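Local coordinates for protein papillomavirus transcription factor E2 (Human papillomavirus type 18, PDB 1QQH) that probably regulates viral gene transcription, here represented by a fragment of the N-terminal activation domain of the papillomavirus E2 protein, at residues E9-L14 with T42-K46; A21-E25 with D140-S144; Q50-V54 with M64-A68; T86-H90 with I129-S134; S89-L93 with F103-K108. The protein carries 1 engineered substitution. One frame throughout, in Å; residues are numbered along the deposited sequence.

Interaction 1. Residues E9-L14 with T42-K46; sequences ELQMAL and THCFK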
# COMPACT_ATOMS: atom_id res chain seq x y z
N GLU A 9 -12.65 -6.97 1.56
CA GLU A 9 -11.89 -7.90 2.38
C GLU A 9 -10.43 -7.45 2.43
O GLU A 9 -9.82 -7.38 3.50
CB GLU A 9 -11.98 -9.31 1.77
CG GLU A 9 -11.38 -10.41 2.62
CD GLU A 9 -11.75 -11.80 2.12
OE1 GLU A 9 -11.37 -12.79 2.77
OE2 GLU A 9 -12.44 -11.90 1.07
N LEU A 10 -9.89 -7.12 1.27
CA LEU A 10 -8.51 -6.66 1.16
C LEU A 10 -8.29 -5.41 2.01
O LEU A 10 -7.30 -5.30 2.73
CB LEU A 10 -8.18 -6.37 -0.30
CG LEU A 10 -6.80 -5.78 -0.59
CD1 LEU A 10 -5.73 -6.69 -0.04
CD2 LEU A 10 -6.62 -5.58 -2.09
N GLN A 11 -9.23 -4.48 1.93
CA GLN A 11 -9.12 -3.24 2.70
C GLN A 11 -9.06 -3.51 4.20
O GLN A 11 -8.24 -2.93 4.90
CB GLN A 11 -10.30 -2.33 2.39
CG GLN A 11 -9.94 -0.88 2.53
CD GLN A 11 -8.98 -0.44 1.45
OE1 GLN A 11 -9.32 -0.44 0.27
NE2 GLN A 11 -7.76 -0.08 1.85
N MET A 12 -9.95 -4.37 4.69
CA MET A 12 -9.95 -4.68 6.10
C MET A 12 -8.63 -5.33 6.49
O MET A 12 -8.05 -5.01 7.53
CB MET A 12 -11.12 -5.60 6.45
CG MET A 12 -12.47 -4.89 6.47
SD MET A 12 -12.43 -3.32 7.42
CE MET A 12 -12.32 -3.95 9.13
N ALA A 13 -8.15 -6.24 5.64
CA ALA A 13 -6.88 -6.91 5.91
C ALA A 13 -5.77 -5.87 6.03
O ALA A 13 -4.96 -5.92 6.96
CB ALA A 13 -6.56 -7.89 4.78
N LEU A 14 -5.74 -4.93 5.09
CA LEU A 14 -4.74 -3.88 5.11
C LEU A 14 -4.87 -3.00 6.35
O LEU A 14 -3.87 -2.49 6.87
CB LEU A 14 -4.83 -3.03 3.83
CG LEU A 14 -4.37 -3.69 2.52
CD1 LEU A 14 -4.73 -2.81 1.35
CD2 LEU A 14 -2.87 -3.94 2.56
N THR A 42 -4.13 -17.55 -0.60
CA THR A 42 -5.08 -16.45 -0.49
C THR A 42 -5.29 -16.02 0.95
O THR A 42 -4.92 -16.74 1.88
CB THR A 42 -6.43 -16.82 -1.09
OG1 THR A 42 -6.98 -17.92 -0.35
CG2 THR A 42 -6.26 -17.22 -2.54
N HIS A 43 -5.87 -14.83 1.12
CA HIS A 43 -6.13 -14.28 2.45
C HIS A 43 -4.84 -14.02 3.20
O HIS A 43 -4.84 -13.88 4.42
CB HIS A 43 -7.01 -15.23 3.27
CG HIS A 43 -8.41 -15.35 2.75
ND1 HIS A 43 -9.30 -16.29 3.23
CD2 HIS A 43 -9.08 -14.63 1.82
CE1 HIS A 43 -10.45 -16.15 2.61
NE2 HIS A 43 -10.35 -15.15 1.75
N CYS A 44 -3.73 -13.98 2.47
CA CYS A 44 -2.42 -13.73 3.07
C CYS A 44 -1.68 -12.67 2.27
O CYS A 44 -2.03 -12.38 1.13
CB CYS A 44 -1.55 -14.98 3.04
SG CYS A 44 -2.09 -16.37 4.02
N PHE A 45 -0.66 -12.08 2.88
CA PHE A 45 0.17 -11.13 2.17
C PHE A 45 1.47 -11.91 2.02
O PHE A 45 1.77 -12.79 2.82
CB PHE A 45 0.38 -9.83 2.96
CG PHE A 45 -0.84 -8.94 3.01
CD1 PHE A 45 -1.60 -8.83 4.18
CD2 PHE A 45 -1.28 -8.29 1.87
CE1 PHE A 45 -2.78 -8.07 4.19
CE2 PHE A 45 -2.45 -7.53 1.88
CZ PHE A 45 -3.20 -7.43 3.04
N LYS A 46 2.22 -11.62 0.97
CA LYS A 46 3.47 -12.33 0.78
C LYS A 46 4.46 -11.49 0.01
O LYS A 46 4.09 -10.68 -0.84
CB LYS A 46 3.22 -13.66 0.05
CG LYS A 46 2.29 -13.60 -1.15
CD LYS A 46 0.84 -13.78 -0.76
CE LYS A 46 -0.05 -13.94 -1.97
NZ LYS A 46 -1.49 -14.03 -1.59
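Phe45 reaches helix 3-19 because its CG stands anti to its own carbonyl carbon (chi1 -73°), which sends the ring from strand 45-56 into the helix surface. Its far end meets three aliphatic side chains from adjacent turns of the helix. The Leu14 side chain crosses that of Phe45 at about a right angle and brings CD2 to 3.5 Å from Phe45 CZ; the methyl of Ala13 sits 3.8 Å from Phe45 CZ; Leu10 CD1 approaches the neighbouring corner, 3.9 Å from Phe45 CE2. Helix 3-19, consistent with the amphipathic helix reported for this domain, thus packs on the first strand of the antiparallel sheet through this one ring, and Trp37, Trp27 and Trp81 pack round the same phenylalanine. Leu10 and Leu14 also touch a second subunit, at its Gln11 and Leu29. One turn before Ala13, at the more exposed edge, Glu9 holds its chain extended from a CG anti to the backbone N (chi1 -173°) and places OE1 2.8 Å from His43 NE2. The carboxylate and imidazole planes stand 49° apart and the angle is poor for a hydrogen bond.

Interaction 2. Residues A21-E25 with D140-S144; sequences AYKTE and DDTVS. Engineered in segment 21-25: Ala21 (natural residue Arg).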
# COMPACT_ATOMS: atom_id res chain seq x y z
N ALA A 21 2.58 -5.61 13.67
CA ALA A 21 3.98 -5.37 13.94
C ALA A 21 4.80 -5.25 12.66
O ALA A 21 5.99 -4.94 12.71
CB ALA A 21 4.53 -6.49 14.81
N TYR A 22 4.17 -5.48 11.51
CA TYR A 22 4.91 -5.42 10.26
C TYR A 22 4.67 -4.13 9.47
O TYR A 22 5.26 -3.95 8.40
CB TYR A 22 4.59 -6.66 9.41
CG TYR A 22 4.78 -7.94 10.19
CD1 TYR A 22 3.68 -8.63 10.71
CD2 TYR A 22 6.06 -8.39 10.52
CE1 TYR A 22 3.86 -9.73 11.55
CE2 TYR A 22 6.25 -9.49 11.37
CZ TYR A 22 5.15 -10.15 11.88
OH TYR A 22 5.33 -11.20 12.74
N LYS A 23 3.85 -3.24 10.01
CA LYS A 23 3.56 -1.96 9.36
C LYS A 23 4.82 -1.13 9.03
O LYS A 23 4.80 -0.29 8.14
CB LYS A 23 2.61 -1.13 10.22
CG LYS A 23 3.13 -0.79 11.62
CD LYS A 23 2.06 -0.06 12.44
CE LYS A 23 2.51 0.21 13.87
NZ LYS A 23 2.77 -1.04 14.64
N THR A 24 5.91 -1.38 9.75
CA THR A 24 7.15 -0.64 9.51
C THR A 24 7.95 -1.18 8.33
O THR A 24 8.84 -0.50 7.81
CB THR A 24 8.07 -0.69 10.76
OG1 THR A 24 7.43 -0.01 11.85
CG2 THR A 24 9.42 -0.03 10.48
N GLU A 25 7.66 -2.41 7.90
CA GLU A 25 8.39 -2.99 6.78
C GLU A 25 8.04 -2.27 5.50
O GLU A 25 7.06 -1.51 5.44
CB GLU A 25 8.07 -4.47 6.61
CG GLU A 25 8.39 -5.35 7.81
CD GLU A 25 8.09 -6.81 7.54
OE1 GLU A 25 7.10 -7.09 6.83
OE2 GLU A 25 8.83 -7.68 8.06
N ASP A 140 10.78 -15.39 9.93
CA ASP A 140 9.99 -15.79 11.09
C ASP A 140 9.20 -14.57 11.57
O ASP A 140 9.16 -13.55 10.87
CB ASP A 140 10.90 -16.35 12.21
CG ASP A 140 11.85 -15.31 12.78
OD1 ASP A 140 11.87 -14.15 12.29
OD2 ASP A 140 12.59 -15.65 13.74
N ASP A 141 8.56 -14.66 12.73
CA ASP A 141 7.77 -13.54 13.26
C ASP A 141 8.52 -12.21 13.35
O ASP A 141 7.90 -11.16 13.46
CB ASP A 141 7.19 -13.88 14.63
CG ASP A 141 6.03 -14.84 14.56
OD1 ASP A 141 5.22 -14.74 13.61
OD2 ASP A 141 5.90 -15.69 15.46
N THR A 142 9.85 -12.27 13.31
CA THR A 142 10.67 -11.06 13.39
C THR A 142 10.38 -10.10 12.23
O THR A 142 10.22 -10.53 11.08
CB THR A 142 12.18 -11.41 13.36
OG1 THR A 142 12.50 -12.24 14.48
CG2 THR A 142 13.02 -10.15 13.41
N VAL A 143 10.33 -8.81 12.55
CA VAL A 143 10.09 -7.77 11.55
C VAL A 143 11.39 -7.51 10.80
O VAL A 143 12.48 -7.60 11.38
CB VAL A 143 9.63 -6.45 12.21
CG1 VAL A 143 9.48 -5.36 11.17
CG2 VAL A 143 8.31 -6.67 12.93
N SER A 144 11.28 -7.20 9.51
CA SER A 144 12.45 -6.93 8.69
C SER A 144 13.06 -5.56 8.98
O SER A 144 14.29 -5.51 9.21
CB SER A 144 12.09 -7.01 7.20
OG SER A 144 11.78 -8.35 6.83
OXT SER A 144 12.31 -4.57 8.98
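Tyr22 and Glu25, the two ends of a type I beta turn, receive the C-terminal tail of the fragment, residues 140-144, which runs past them without regular secondary structure. The turn is closed by its own backbone bond from Glu25 N to Tyr22 O. Across the contact the Tyr22 hydroxyl donates to the carbonyl of Asp141, with OH 2.7 Å from Asp141 O; that oxygen lies in the plane of the tyrosine ring, at its edge, while the donor is tilted slightly from the carbonyl plane. Glu25 takes the amide of the last residue: Ser144 N is 2.9 Å from Glu25 OE2 and meets its anti lone pair at an N-H...O angle of 159°. The carboxylate has further partners. Lys83 forms a salt bridge to OE2, and Lys47 another to OE1, which also accepts from Tyr73 OH, an array that would favour a charged Glu25. Lys83 also binds Ser144 OG and Thr142 O, tying the tail to strand 81-89. Within the tail, Asp140 OD1 accepts from Thr142 N in an Asx turn, the donor standing 63° above the carboxylate plane. Val143 packs between the two hydrogen bonds. It comes obliquely to both residues, its CG1 anti to the backbone N (chi1 176°) and 3.5 Å from Glu25 CG, while Val143 CG2 lies 3.7 Å from Tyr22 CD2.

Interaction 3. Residues Q50-V54 with M64-A68; sequences QTVQV and MTYVA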
# COMPACT_ATOMS: atom_id res chain seq x y z
N GLN A 50 10.06 -16.55 -4.84
CA GLN A 50 11.21 -17.37 -5.23
C GLN A 50 10.69 -18.46 -6.16
O GLN A 50 9.67 -19.09 -5.87
CB GLN A 50 11.84 -17.99 -3.99
CG GLN A 50 13.36 -18.04 -4.03
CD GLN A 50 13.97 -16.66 -3.98
OE1 GLN A 50 13.67 -15.87 -3.08
NE2 GLN A 50 14.83 -16.35 -4.95
N THR A 51 11.39 -18.68 -7.25
CA THR A 51 11.01 -19.67 -8.25
C THR A 51 11.29 -21.12 -7.87
O THR A 51 12.43 -21.49 -7.58
CB THR A 51 11.74 -19.40 -9.58
OG1 THR A 51 11.28 -18.16 -10.12
CG2 THR A 51 11.48 -20.51 -10.59
N VAL A 52 10.24 -21.93 -7.90
CA VAL A 52 10.37 -23.36 -7.63
C VAL A 52 10.06 -24.07 -8.94
O VAL A 52 9.02 -23.84 -9.56
CB VAL A 52 9.36 -23.83 -6.57
CG1 VAL A 52 9.36 -25.36 -6.50
CG2 VAL A 52 9.74 -23.27 -5.22
N GLN A 53 10.98 -24.93 -9.38
CA GLN A 53 10.79 -25.66 -10.63
C GLN A 53 10.42 -27.10 -10.35
O GLN A 53 11.04 -27.76 -9.51
CB GLN A 53 12.06 -25.66 -11.46
CG GLN A 53 12.58 -24.32 -11.84
CD GLN A 53 13.91 -24.45 -12.55
OE1 GLN A 53 14.89 -24.93 -11.97
NE2 GLN A 53 13.94 -24.04 -13.82
N VAL A 54 9.41 -27.59 -11.06
CA VAL A 54 8.97 -28.97 -10.90
C VAL A 54 9.02 -29.66 -12.25
O VAL A 54 8.48 -29.15 -13.23
CB VAL A 54 7.54 -29.05 -10.36
CG1 VAL A 54 7.09 -30.50 -10.30
CG2 VAL A 54 7.47 -28.43 -8.97
N MET A 64 7.13 -27.23 -14.95
CA MET A 64 6.25 -26.24 -14.34
C MET A 64 6.98 -25.39 -13.30
O MET A 64 7.86 -25.88 -12.58
CB MET A 64 5.05 -26.91 -13.67
CG MET A 64 3.88 -27.17 -14.62
SD MET A 64 3.17 -25.62 -15.25
CE MET A 64 1.64 -25.51 -14.26
N THR A 65 6.61 -24.12 -13.23
CA THR A 65 7.22 -23.20 -12.28
C THR A 65 6.19 -22.71 -11.28
O THR A 65 5.03 -22.50 -11.62
CB THR A 65 7.84 -21.98 -12.99
OG1 THR A 65 9.00 -22.40 -13.72
CG2 THR A 65 8.25 -20.93 -11.98
N TYR A 66 6.62 -22.55 -10.03
CA TYR A 66 5.76 -22.05 -8.96
C TYR A 66 6.52 -21.04 -8.14
O TYR A 66 7.75 -21.01 -8.14
CB TYR A 66 5.28 -23.17 -8.05
CG TYR A 66 4.61 -24.28 -8.79
CD1 TYR A 66 5.35 -25.31 -9.35
CD2 TYR A 66 3.23 -24.27 -8.98
CE1 TYR A 66 4.76 -26.30 -10.09
CE2 TYR A 66 2.62 -25.27 -9.73
CZ TYR A 66 3.40 -26.27 -10.27
OH TYR A 66 2.83 -27.25 -11.04
N VAL A 67 5.78 -20.21 -7.41
CA VAL A 67 6.41 -19.19 -6.59
C VAL A 67 6.32 -19.52 -5.12
O VAL A 67 5.24 -19.73 -4.58
CB VAL A 67 5.77 -17.80 -6.83
CG1 VAL A 67 6.42 -16.76 -5.89
CG2 VAL A 67 5.96 -17.38 -8.28
N ALA A 68 7.49 -19.57 -4.48
CA ALA A 68 7.58 -19.82 -3.05
C ALA A 68 7.92 -18.47 -2.43
O ALA A 68 8.97 -17.90 -2.70
CB ALA A 68 8.68 -20.82 -2.76
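Val52 and Tyr66 exchange two backbone hydrogen bonds at the middle of this ladder: Val52 N lies 2.7 Å from Tyr66 O, and Tyr66 N returns 2.8 Å to Val52 O. Val54 and Met64 repeat the exchange towards the hairpin end, with Val54 N 2.8 Å from Met64 O. At the other end the bond from Ala68 N to Gln50 O is almost straight (176°), whereas its return from Gln50 N to Ala68 O is bent and weak. Between these hydrogen-bonded pairs stand Thr51 with Val67 and Gln53 with Thr65, where alpha hydrogens point at carbonyls, as from Thr65 CA to Val52 O at 3.3 Å. Side chains then alternate between the two faces. On the face carrying Val52, Val54, Tyr66 and Ala68, which is largely buried, Val52 CG2 meets the methyl of Ala68 at 3.6 Å, and Val54 CG2, placed anti to its carbonyl carbon by chi1 of 176°, comes 3.6 Å from Tyr66 CE1, obliquely to the ring. Phe107 packs against this Val52, Val54 and Tyr66 row. The other face is more exposed; there the methyls of Thr51 and Thr65 touch diagonally, CG2 to CG2 at 3.5 Å. Strand 120-124 continues the sheet beyond residues 50-54. Regular two-residue alternation, with strand axes 4.5 Å apart and inclined at 143°, is that of a twisted antiparallel beta hairpin.

Interaction 4. Residues T86-H90 with I129-S134; sequences TCVSH and IDCNDS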
# COMPACT_ATOMS: atom_id res chain seq x y z
N THR A 86 7.89 -19.78 3.48
CA THR A 86 7.21 -20.76 2.67
C THR A 86 8.14 -21.96 2.65
O THR A 86 9.35 -21.80 2.52
CB THR A 86 7.00 -20.28 1.22
OG1 THR A 86 5.81 -19.48 1.16
CG2 THR A 86 6.85 -21.46 0.28
N CYS A 87 7.58 -23.15 2.80
CA CYS A 87 8.39 -24.35 2.77
C CYS A 87 8.15 -25.10 1.48
O CYS A 87 7.01 -25.27 1.04
CB CYS A 87 8.06 -25.24 3.96
SG CYS A 87 8.60 -24.54 5.52
N VAL A 88 9.25 -25.53 0.87
CA VAL A 88 9.23 -26.25 -0.38
C VAL A 88 9.62 -27.71 -0.17
O VAL A 88 10.78 -28.02 0.07
CB VAL A 88 10.23 -25.62 -1.38
CG1 VAL A 88 10.17 -26.34 -2.71
CG2 VAL A 88 9.94 -24.13 -1.55
N SER A 89 8.64 -28.61 -0.26
CA SER A 89 8.92 -30.04 -0.10
C SER A 89 8.52 -30.74 -1.39
O SER A 89 7.99 -30.12 -2.30
CB SER A 89 8.10 -30.63 1.04
OG SER A 89 6.73 -30.66 0.70
N HIS A 90 8.76 -32.05 -1.46
CA HIS A 90 8.40 -32.83 -2.64
C HIS A 90 6.87 -32.89 -2.73
O HIS A 90 6.32 -33.05 -3.81
CB HIS A 90 9.00 -34.23 -2.54
CG HIS A 90 8.74 -35.09 -3.75
ND1 HIS A 90 7.65 -35.93 -3.84
CD2 HIS A 90 9.41 -35.20 -4.92
CE1 HIS A 90 7.66 -36.52 -5.03
NE2 HIS A 90 8.72 -36.10 -5.70
N ILE A 129 14.95 -30.89 -4.19
CA ILE A 129 14.21 -31.22 -2.98
C ILE A 129 13.42 -32.51 -3.06
O ILE A 129 12.26 -32.51 -3.47
CB ILE A 129 13.27 -30.07 -2.59
CG1 ILE A 129 14.09 -28.81 -2.34
CG2 ILE A 129 12.48 -30.45 -1.35
CD1 ILE A 129 13.29 -27.67 -1.77
N ASP A 130 14.06 -33.61 -2.68
CA ASP A 130 13.41 -34.91 -2.67
C ASP A 130 13.25 -35.28 -1.20
O ASP A 130 12.62 -34.55 -0.44
CB ASP A 130 14.26 -35.95 -3.41
CG ASP A 130 15.73 -35.90 -3.01
OD1 ASP A 130 16.02 -35.91 -1.79
OD2 ASP A 130 16.59 -35.85 -3.91
N CYS A 131 13.83 -36.41 -0.81
CA CYS A 131 13.79 -36.87 0.57
C CYS A 131 12.48 -36.53 1.28
O CYS A 131 11.42 -36.45 0.65
CB CYS A 131 14.96 -36.25 1.34
SG CYS A 131 15.07 -34.44 1.18
N ASN A 132 12.57 -36.34 2.59
CA ASN A 132 11.41 -35.99 3.40
C ASN A 132 11.63 -34.61 3.98
O ASN A 132 10.89 -34.18 4.87
CB ASN A 132 11.22 -37.01 4.52
CG ASN A 132 10.64 -38.31 4.03
OD1 ASN A 132 11.17 -38.93 3.10
ND2 ASN A 132 9.54 -38.75 4.65
N ASP A 133 12.65 -33.93 3.49
CA ASP A 133 12.96 -32.59 3.96
C ASP A 133 12.36 -31.55 3.04
O ASP A 133 11.50 -31.85 2.22
CB ASP A 133 14.47 -32.37 4.05
CG ASP A 133 15.12 -33.24 5.10
OD1 ASP A 133 14.63 -33.26 6.25
OD2 ASP A 133 16.14 -33.89 4.77
N SER A 134 12.81 -30.32 3.20
CA SER A 134 12.34 -29.23 2.39
C SER A 134 13.14 -27.99 2.72
O SER A 134 13.74 -27.90 3.79
CB SER A 134 10.86 -28.97 2.66
OG SER A 134 10.68 -28.36 3.93
O HOH W 1 10.34 -33.45 0.46
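Ile129 lays its side chain across Val88 at about a right angle, the terminal CD1 resting 3.5 Å from Val88 CG1. With CG1 anti to the carbonyl carbon (chi1 -60°), the isoleucine sends that arm to Val88 CG1 while its other branch, CG2, reaches the backbone of the next residue, 3.8 Å from Ser89 CA. Phe124 and Met135 also pack on Ile129, and Val122 and Phe124 on Val88, so this end of the contact belongs to the apolar interior. Further along, Ser89 and Ser134 face one another through their methylene groups, CB to CB at 3.6 Å. Between the two segments there is no direct hydrogen bond; a water joins them, and Val88 pairs by backbone bonds with Met135 just beyond. The water accepts from His90 N at 2.9 Å and lies within hydrogen-bonding distance of two carbonyl oxygens of the facing loop, Asp130 O at 2.7 Å and Asp133 O at 2.6 Å. His90 CB lies 3.8 Å from Ile129 O, which is near the plane of the ring; the ring stacks on Trp120. Inside the bend, Asp133 N donates to Cys131 SG at 3.4 Å, which ties the loop across itself. A water-bridged connecting loop is thus laid against the end of strand 81-89, leading into strand 134-136, which pairs with strand 81-89 in the antiparallel sheet.

Interaction 5. Residues S89-L93 with F103-K108; sequences SHRGL and FYIEFK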
# COMPACT_ATOMS: atom_id res chain seq x y z
N SER A 89 8.64 -28.61 -0.26
CA SER A 89 8.92 -30.04 -0.10
C SER A 89 8.52 -30.74 -1.39
O SER A 89 7.99 -30.12 -2.30
CB SER A 89 8.10 -30.63 1.04
OG SER A 89 6.73 -30.66 0.70
N HIS A 90 8.76 -32.05 -1.46
CA HIS A 90 8.40 -32.83 -2.64
C HIS A 90 6.87 -32.89 -2.73
O HIS A 90 6.32 -33.05 -3.81
CB HIS A 90 9.00 -34.23 -2.54
CG HIS A 90 8.74 -35.09 -3.75
ND1 HIS A 90 7.65 -35.93 -3.84
CD2 HIS A 90 9.41 -35.20 -4.92
CE1 HIS A 90 7.66 -36.52 -5.03
NE2 HIS A 90 8.72 -36.10 -5.70
N ARG A 91 6.20 -32.75 -1.59
CA ARG A 91 4.74 -32.78 -1.57
C ARG A 91 4.09 -31.49 -2.10
O ARG A 91 2.98 -31.52 -2.63
CB ARG A 91 4.23 -33.06 -0.15
CG ARG A 91 2.72 -32.87 -0.03
CD ARG A 91 2.18 -33.23 1.34
NE ARG A 91 0.81 -32.75 1.48
CZ ARG A 91 0.07 -32.87 2.58
NH1 ARG A 91 0.57 -33.47 3.66
NH2 ARG A 91 -1.16 -32.37 2.61
N GLY A 92 4.78 -30.36 -1.94
CA GLY A 92 4.22 -29.10 -2.41
C GLY A 92 4.74 -27.91 -1.62
O GLY A 92 5.77 -28.01 -0.95
N LEU A 93 4.04 -26.78 -1.71
CA LEU A 93 4.45 -25.57 -1.00
C LEU A 93 3.53 -25.34 0.18
O LEU A 93 2.31 -25.44 0.05
CB LEU A 93 4.41 -24.35 -1.91
CG LEU A 93 5.16 -24.43 -3.24
CD1 LEU A 93 5.05 -23.08 -3.94
CD2 LEU A 93 6.62 -24.81 -3.01
N PHE A 103 -0.55 -26.35 3.11
CA PHE A 103 -0.19 -26.30 1.69
C PHE A 103 -1.07 -25.37 0.87
O PHE A 103 -2.26 -25.28 1.10
CB PHE A 103 -0.26 -27.70 1.08
CG PHE A 103 0.78 -28.64 1.58
CD1 PHE A 103 0.65 -29.22 2.83
CD2 PHE A 103 1.92 -28.89 0.83
CE1 PHE A 103 1.65 -30.05 3.33
CE2 PHE A 103 2.93 -29.71 1.31
CZ PHE A 103 2.79 -30.29 2.58
N TYR A 104 -0.47 -24.66 -0.08
CA TYR A 104 -1.25 -23.81 -0.97
C TYR A 104 -1.00 -24.24 -2.42
O TYR A 104 -1.44 -23.59 -3.37
CB TYR A 104 -0.94 -22.32 -0.75
CG TYR A 104 0.49 -21.86 -0.94
CD1 TYR A 104 0.97 -21.48 -2.19
CD2 TYR A 104 1.34 -21.72 0.16
CE1 TYR A 104 2.25 -20.96 -2.35
CE2 TYR A 104 2.63 -21.20 0.02
CZ TYR A 104 3.08 -20.82 -1.24
OH TYR A 104 4.34 -20.29 -1.37
N ILE A 105 -0.28 -25.35 -2.55
CA ILE A 105 0.02 -26.00 -3.82
C ILE A 105 0.44 -27.43 -3.51
O ILE A 105 1.38 -27.66 -2.75
CB ILE A 105 1.16 -25.33 -4.61
CG1 ILE A 105 0.67 -24.02 -5.23
CG2 ILE A 105 1.61 -26.25 -5.72
CD1 ILE A 105 1.59 -23.44 -6.27
N GLU A 106 -0.29 -28.39 -4.07
CA GLU A 106 -0.00 -29.80 -3.87
C GLU A 106 0.54 -30.31 -5.20
O GLU A 106 -0.16 -30.27 -6.22
CB GLU A 106 -1.29 -30.54 -3.49
CG GLU A 106 -1.89 -30.09 -2.17
CD GLU A 106 -1.30 -30.83 -0.98
OE1 GLU A 106 -0.23 -31.46 -1.13
OE2 GLU A 106 -1.91 -30.79 0.12
N PHE A 107 1.78 -30.77 -5.19
CA PHE A 107 2.41 -31.26 -6.40
C PHE A 107 1.83 -32.57 -6.92
O PHE A 107 1.99 -32.89 -8.10
CB PHE A 107 3.92 -31.39 -6.18
CG PHE A 107 4.64 -30.06 -6.05
CD1 PHE A 107 5.82 -29.96 -5.31
CD2 PHE A 107 4.15 -28.92 -6.69
CE1 PHE A 107 6.50 -28.74 -5.21
CE2 PHE A 107 4.82 -27.70 -6.59
CZ PHE A 107 6.00 -27.61 -5.85
N LYS A 108 1.13 -33.32 -6.07
CA LYS A 108 0.54 -34.57 -6.53
C LYS A 108 -0.65 -34.25 -7.42
O LYS A 108 -0.84 -34.86 -8.47
CB LYS A 108 0.06 -35.43 -5.36
CG LYS A 108 -0.63 -36.70 -5.84
CD LYS A 108 -0.98 -37.64 -4.70
CE LYS A 108 -1.56 -38.95 -5.23
NZ LYS A 108 -1.98 -39.89 -4.15
O HOH W 2 1.55 -33.63 -3.27
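Gly92 CA sits over the face of the Phe107 ring, 3.7 Å from its centroid, at the tightly packed heart of this contact. Backbone angles of 153/-162° and the nearby Ile105 carbonyl leave no room for a side chain at Gly92, allowing the ring to lie against the main chain. Gly92 and Glu106 form an antiparallel non-hydrogen-bonded pair. Leu93 continues the packed side: its CB rests over the Tyr104 ring, 3.8 Å from its CZ, and its CD2 meets Phe107 CZ at 4.0 Å. Backbone bonds from Leu93 N to Ile105 O and from Tyr104 N to Leu93 O hold the two segments together, and Phe107 N reaches back to Arg91 O. The more exposed side belongs to Arg91. With chi1 to chi3 all extended, its guanidinium lies flat on Phe103, planes 9° apart and centres 3.8 Å apart, an off-centre cation-pi stack. Glu106, the N-cap residue of helix 107-111, grips it side-on in nearly the same plane: Arg91 NE is 3.1 Å from Glu106 OE1 and Arg91 NH2 3.0 Å from Glu106 OE2, both oxygens using their syn lone pairs. A water also links Arg91 O to Lys108 N. Tyr104 OH bonds to Thr86 OG1 on strand 81-89, while Phe107, at the start of helix 107-111, packs against Val52 and Val54 of strand 45-56 and Val122 of strand 120-124.

How the interactions relate
Interaction 1 and interaction 3 both use strand 45-56, but their centres lie 23 Å apart on opposite sides of the chain's centre: one meets helix 3-19, the other pairs with strand 63-75. Interactions 3, 4 and 5 cluster in the sheet, with centres 9 to 13 Å apart, and touch through Val52, Ala68, Val88, Leu93 and Phe107. Interactions 4 and 5 overlap in the chain, sharing Ser89 and His90. Along the chain, interactions 1, 3 and 4 follow in series, while interaction 2 closes a loop enclosing 3, 4 and 5. The C-terminal tail thereby returns to the helical end, about 16 Å between centres from interaction 1, bringing the C-terminal residues back beside the loop that follows helix 3-19.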